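Local coordinates for protein probable oxidoreductase (Mycobacterium abscessus, PDB 4EYE) that is probably an oxidoreductase of the quinone oxidoreductase branch of the medium-chain dehydrogenase/reductase family, its precise substrate not established, at residues Gly214-Val219 with Val244-Ser249. Residues are numbered along the deposited sequence; the frame is centred on the assembly and turned at random.
Sequences GWAKAV and VRTLAS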
loop_
_atom_site.group_PDB
_atom_site.type_symbol
_atom_site.label_atom_id
_atom_site.label_comp_id
_atom_site.label_asym_id
_atom_site.label_seq_id
_atom_site.Cartn_x
_atom_site.Cartn_y
_atom_site.Cartn_z
ATOM N N GLY A 214 -4.703 -22.512 17.167
ATOM C CA GLY A 214 -6.168 -22.575 17.126
ATOM C C GLY A 214 -6.884 -21.346 16.546
ATOM O O GLY A 214 -8.110 -21.265 16.597
ATOM N N TRP A 215 -6.149 -20.388 16.004
ATOM C CA TRP A 215 -6.797 -19.137 15.512
ATOM C C TRP A 215 -7.804 -19.410 14.416
ATOM O O TRP A 215 -8.850 -18.758 14.362
ATOM C CB TRP A 215 -5.756 -18.113 15.075
ATOM C CG TRP A 215 -5.013 -18.480 13.824
ATOM C CD1 TRP A 215 -3.823 -19.177 13.708
ATOM C CD2 TRP A 215 -5.405 -18.174 12.440
ATOM N NE1 TRP A 215 -3.471 -19.320 12.385
ATOM C CE2 TRP A 215 -4.371 -18.726 11.585
ATOM C CE3 TRP A 215 -6.474 -17.528 11.860
ATOM C CZ2 TRP A 215 -4.428 -18.618 10.199
ATOM C CZ3 TRP A 215 -6.520 -17.418 10.470
ATOM C CH2 TRP A 215 -5.538 -17.962 9.661
ATOM N N ALA A 216 -7.506 -20.377 13.540
ATOM C CA ALA A 216 -8.434 -20.710 12.436
ATOM C C ALA A 216 -9.759 -21.157 12.979
ATOM O O ALA A 216 -10.809 -20.759 12.466
ATOM C CB ALA A 216 -7.859 -21.749 11.488
ATOM N N LYS A 217 -9.726 -21.970 14.035
ATOM C CA LYS A 217 -10.954 -22.432 14.685
ATOM C C LYS A 217 -11.663 -21.266 15.349
ATOM O O LYS A 217 -12.889 -21.177 15.291
ATOM C CB LYS A 217 -10.690 -23.593 15.686
ATOM N N ALA A 218 -10.917 -20.352 15.959
ATOM C CA ALA A 218 -11.548 -19.154 16.548
ATOM C C ALA A 218 -12.217 -18.255 15.467
ATOM O O ALA A 218 -13.292 -17.693 15.689
ATOM C CB ALA A 218 -10.531 -18.350 17.334
ATOM N N VAL A 219 -11.589 -18.119 14.302
ATOM C CA VAL A 219 -12.212 -17.354 13.213
ATOM C C VAL A 219 -13.555 -17.993 12.872
ATOM O O VAL A 219 -14.575 -17.313 12.810
ATOM C CB VAL A 219 -11.305 -17.234 11.961
ATOM C CG1 VAL A 219 -12.075 -16.682 10.761
ATOM C CG2 VAL A 219 -10.128 -16.333 12.274
ATOM N N VAL A 244 -7.113 -21.111 4.592
ATOM C CA VAL A 244 -8.076 -21.827 3.768
ATOM C C VAL A 244 -9.148 -22.469 4.633
ATOM O O VAL A 244 -10.334 -22.392 4.309
ATOM C CB VAL A 244 -7.351 -22.856 2.870
ATOM C CG1 VAL A 244 -8.337 -23.677 2.040
ATOM C CG2 VAL A 244 -6.380 -22.138 1.951
ATOM N N ARG A 245 -8.749 -23.024 5.777
ATOM C CA ARG A 245 -9.686 -23.659 6.713
ATOM C C ARG A 245 -10.769 -22.738 7.242
ATOM O O ARG A 245 -11.808 -23.205 7.725
ATOM C CB ARG A 245 -8.940 -24.276 7.928
ATOM C CG ARG A 245 -8.586 -25.755 7.770
ATOM C CD ARG A 245 -7.531 -26.257 8.765
ATOM N NE ARG A 245 -8.016 -26.377 10.135
ATOM C CZ ARG A 245 -7.577 -25.664 11.177
ATOM N NH1 ARG A 245 -8.103 -25.882 12.382
ATOM N NH2 ARG A 245 -6.610 -24.753 11.044
ATOM N N THR A 246 -10.539 -21.426 7.198
ATOM C CA THR A 246 -11.556 -20.506 7.718
ATOM C C THR A 246 -12.658 -20.207 6.680
ATOM O O THR A 246 -13.625 -19.523 6.988
ATOM C CB THR A 246 -10.913 -19.176 8.212
ATOM O OG1 THR A 246 -10.438 -18.430 7.094
ATOM C CG2 THR A 246 -9.742 -19.445 9.199
ATOM N N LEU A 247 -12.510 -20.702 5.458
ATOM C CA LEU A 247 -13.366 -20.235 4.352
ATOM C C LEU A 247 -14.731 -20.895 4.339
ATOM O O LEU A 247 -14.849 -22.102 4.579
ATOM C CB LEU A 247 -12.699 -20.488 3.012
ATOM C CG LEU A 247 -11.588 -19.527 2.640
ATOM C CD1 LEU A 247 -10.842 -20.121 1.443
ATOM C CD2 LEU A 247 -12.150 -18.141 2.338
ATOM N N ALA A 248 -15.757 -20.096 4.059
ATOM C CA ALA A 248 -17.099 -20.621 3.832
ATOM C C ALA A 248 -17.113 -21.357 2.520
ATOM O O ALA A 248 -16.163 -21.264 1.709
ATOM C CB ALA A 248 -18.114 -19.494 3.791
ATOM N N SER A 249 -18.222 -22.055 2.290
ATOM C CA SER A 249 -18.526 -22.561 0.967
ATOM C C SER A 249 -18.506 -21.423 -0.040
ATOM O O SER A 249 -19.077 -20.386 0.199
ATOM C CB SER A 249 -19.907 -23.242 0.941
ATOM O OG SER A 249 -20.299 -23.478 -0.406
#
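Thr246 presses its methyl group CG2 into the first turn of helix 215-222, a small example of van der Waals packing between a helix and the turn that follows another. CG2 lies 3.8 Å from Ala216 CB and 4.0 Å from Trp215 CZ3, reaching the indole obliquely, while Val219 CG1 comes within 3.8 Å of Thr246 CB. The small side chain of Ala216 is consistent with the close approach of its CA to that of Thr246, 5.7 Å.

The polar ends of Thr246 and Arg245 find partners in helix 240-245. With chi1 at 70°, Thr246 places OG1 between its backbone N and carbonyl carbon, where it hydrogen-bonds to the carbonyl of Ala243, and leaves the methyl for the helix. Arg245, its chain bent at chi3 (72°), carries NH2 to 3.3 Å from Ala216 CB at the exposed border; the charge itself is paired with Asp242.

Val228 and Leu164, from two strands of the parallel sheet of the Rossmann-type domain, also touch both Val219 and Thr246. No hydrogen bond links 214-219 to 244-249 directly; apolar packing about the Thr246 methyl makes the contact, and Arg220, just past Val219, adds a polar tie from NE to Arg245 O.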